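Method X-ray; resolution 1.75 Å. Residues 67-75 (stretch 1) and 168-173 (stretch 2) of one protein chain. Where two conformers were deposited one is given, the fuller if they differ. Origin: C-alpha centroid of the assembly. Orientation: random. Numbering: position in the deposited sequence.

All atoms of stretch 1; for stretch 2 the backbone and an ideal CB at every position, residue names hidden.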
# COMPACT_ATOMS: atom_id res chain seq x y z
N THR A 67 15.66 -19.31 24.06
CA THR A 67 15.10 -17.96 23.90
C THR A 67 13.65 -17.96 24.38
O THR A 67 12.81 -18.65 23.81
CB THR A 67 15.10 -17.55 22.41
OG1 THR A 67 16.44 -17.35 21.98
CG2 THR A 67 14.31 -16.25 22.20
N LEU A 68 13.37 -17.16 25.42
CA LEU A 68 12.03 -17.10 25.97
C LEU A 68 11.26 -15.89 25.45
O LEU A 68 11.59 -14.75 25.80
CB LEU A 68 12.12 -17.03 27.50
CG LEU A 68 10.86 -16.94 28.34
CD1 LEU A 68 9.85 -17.98 27.93
CD2 LEU A 68 11.30 -17.15 29.79
N LEU A 69 10.22 -16.14 24.67
CA LEU A 69 9.38 -15.08 24.15
C LEU A 69 8.03 -15.09 24.82
O LEU A 69 7.44 -16.15 25.05
CB LEU A 69 9.19 -15.26 22.65
CG LEU A 69 10.47 -15.24 21.80
CD1 LEU A 69 10.08 -15.50 20.33
CD2 LEU A 69 11.22 -13.91 21.97
N THR A 70 7.53 -13.90 25.16
CA THR A 70 6.15 -13.76 25.61
C THR A 70 5.54 -12.57 24.90
O THR A 70 6.25 -11.76 24.34
CB THR A 70 6.01 -13.53 27.14
OG1 THR A 70 6.54 -12.24 27.48
CG2 THR A 70 6.71 -14.65 27.95
N LEU A 71 4.21 -12.45 24.93
CA LEU A 71 3.62 -11.23 24.34
C LEU A 71 4.09 -9.98 25.07
O LEU A 71 4.42 -8.97 24.44
CB LEU A 71 2.09 -11.32 24.29
CG LEU A 71 1.53 -12.38 23.34
CD1 LEU A 71 0.03 -12.59 23.68
CD2 LEU A 71 1.67 -11.96 21.91
N GLN A 72 4.17 -10.06 26.40
CA GLN A 72 4.68 -8.95 27.19
C GLN A 72 6.14 -8.53 26.82
O GLN A 72 6.42 -7.34 26.58
CB GLN A 72 4.51 -9.24 28.70
CG GLN A 72 5.15 -8.19 29.64
CD GLN A 72 4.71 -8.32 31.12
OE1 GLN A 72 3.52 -8.35 31.43
NE2 GLN A 72 5.67 -8.34 32.02
N ASN A 73 7.06 -9.49 26.69
CA ASN A 73 8.42 -9.10 26.34
C ASN A 73 8.59 -8.74 24.86
O ASN A 73 9.43 -7.91 24.52
CB ASN A 73 9.53 -10.00 26.96
CG ASN A 73 9.66 -11.37 26.29
OD1 ASN A 73 9.18 -11.60 25.19
ND2 ASN A 73 10.35 -12.29 26.98
N LEU A 74 7.72 -9.29 23.99
CA LEU A 74 7.73 -8.87 22.58
C LEU A 74 7.29 -7.41 22.44
O LEU A 74 7.88 -6.63 21.69
CB LEU A 74 6.87 -9.79 21.70
CG LEU A 74 7.53 -11.15 21.39
CD1 LEU A 74 6.50 -12.16 20.82
CD2 LEU A 74 8.71 -10.96 20.42
N LYS A 75 6.26 -7.04 23.21
CA LYS A 75 5.79 -5.67 23.23
C LYS A 75 6.94 -4.79 23.70
O LYS A 75 7.22 -3.74 23.11
CB LYS A 75 4.58 -5.54 24.14
CG LYS A 75 4.15 -4.08 24.42
CD LYS A 75 2.70 -4.02 24.90
CE LYS A 75 2.44 -2.79 25.75
NZ LYS A 75 2.57 -1.49 25.04
N UNK A 168 -0.38 -12.96 28.65
CA UNK A 168 0.73 -12.22 28.03
C UNK A 168 2.10 -12.56 28.60
O UNK A 168 3.11 -12.06 28.07
CB UNK A 168 0.49 -10.72 28.18
N UNK A 169 2.14 -13.39 29.65
CA UNK A 169 3.42 -13.86 30.19
C UNK A 169 3.63 -15.36 29.94
O UNK A 169 4.62 -15.95 30.40
CB UNK A 169 3.49 -13.57 31.69
N UNK A 170 2.71 -15.97 29.19
CA UNK A 170 2.87 -17.35 28.77
C UNK A 170 4.00 -17.46 27.73
O UNK A 170 3.95 -16.77 26.71
CB UNK A 170 1.56 -17.89 28.20
N UNK A 171 4.99 -18.34 27.96
CA UNK A 171 6.03 -18.54 26.93
C UNK A 171 5.41 -19.02 25.62
O UNK A 171 4.53 -19.92 25.62
CB UNK A 171 7.08 -19.55 27.41
N UNK A 172 5.83 -18.41 24.53
CA UNK A 172 5.31 -18.74 23.22
C UNK A 172 6.02 -20.03 22.79
O UNK A 172 7.23 -20.06 22.71
CB UNK A 172 5.52 -17.60 22.22
N UNK A 173 5.26 -21.12 22.61
CA UNK A 173 5.88 -22.40 22.33
C UNK A 173 6.75 -22.39 21.07
O UNK A 173 6.50 -21.59 20.15
CB UNK A 173 4.80 -23.47 22.20

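Position 168 lies beside the first turn of the helix that starts at Leu71. Its CA-to-CB bond points sideways, and the ideal CB is 4.1 Å from Gln72 N and 4.3 Å from Leu71 CB. The carbonyl does the main work whatever the side chain: O of 168 accepts a hydrogen bond from Gln72 N at 2.8 Å. Leu71 N is 3.3 Å from this O, but the angle is poor and no bond forms. The Gln72 amide is already taken by the carbonyl, so it sets no demand on the side chain. The polar end of Gln72 lies nearby, and a short polar residue such as Asp, Asn or Ser would suit, though others could fit. The deposited residue is Asp168, with chi1 p. Its OD1 is 3.9 Å from Gln72 OE1. Both are acceptors, and water 3 joins them, donating to OD1 of Asp168 at 2.9 Å and to OE1 of Gln72 at 2.6 Å.

Position 169 points away. Its ideal CB is 5.1 Å from Thr70 CG2, so stretch 1 asks little of it, and small or polar residues would do. It is Ser169.

Position 170 also points away, with no atom of stretch 1 within 5.5 Å of the ideal CB. Many residues would fit. It is Thr170, and its backbone is what matters here: water 2 donates to Thr170 O at 2.7 Å and accepts from Leu71 N at 2.8 Å. That amide thus finds the partner that 168 does not supply.

Position 171 points sideways, and its ideal CB is a tight 3.2 Å from Leu68 CD1. Phi of -60 allows proline, and N of 171 makes no hydrogen bond to stretch 1. A compact apolar residue such as Pro, Ala or Val would suit. It is Pro171. Its CB packs on Leu68 CD1 at 3.4 Å, and its CA makes a CA-H...O contact with Leu69 O, also at 3.4 Å.

Position 172 points toward stretch 1. Its N donates to Leu69 O at 2.8 Å, which argues against proline. The ideal CB is 3.7 Å from Leu69 O, and beyond it lie the side chains of Leu69 and Leu74. An apolar chain of some length, such as Ile, Leu or Met, would fit. It is Ile172, with chi1 m and chi2 t. CD1 of Ile172 reaches Leu74 CD1 at 3.5 Å and Leu69 CB at 4.1 Å. Water 1 accepts from Leu69 N at 3.0 Å and lies 2.8 Å from Ile172 O, linking the two backbones.

Position 173 points away and is free of stretch 1. Phi of -59 admits proline among many others. It is Pro173.

Stretch 2 168-173: DSTPIP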
# COMPACT_ATOMS: atom_id res chain seq x y z
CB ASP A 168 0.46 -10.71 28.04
CG ASP A 168 0.28 -10.14 29.43
OD1 ASP A 168 0.64 -10.80 30.44
OD2 ASP A 168 -0.24 -8.99 29.50
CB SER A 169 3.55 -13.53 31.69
OG SER A 169 2.47 -14.09 32.41
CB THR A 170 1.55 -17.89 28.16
OG1 THR A 170 0.49 -17.77 29.13
CG2 THR A 170 1.69 -19.35 27.71
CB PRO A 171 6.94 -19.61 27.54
CG PRO A 171 6.68 -19.57 29.01
CD PRO A 171 5.22 -19.20 29.14
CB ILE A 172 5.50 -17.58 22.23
CG1 ILE A 172 4.59 -16.39 22.64
CG2 ILE A 172 5.16 -18.05 20.80
CD1 ILE A 172 5.11 -15.08 22.13
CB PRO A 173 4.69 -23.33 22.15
CG PRO A 173 3.59 -22.72 22.97
CD PRO A 173 3.79 -21.23 22.73
O HOH W 1 9.43 -18.88 23.91
O HOH W 2 2.58 -14.55 25.94
O HOH W 3 2.08 -10.00 32.78
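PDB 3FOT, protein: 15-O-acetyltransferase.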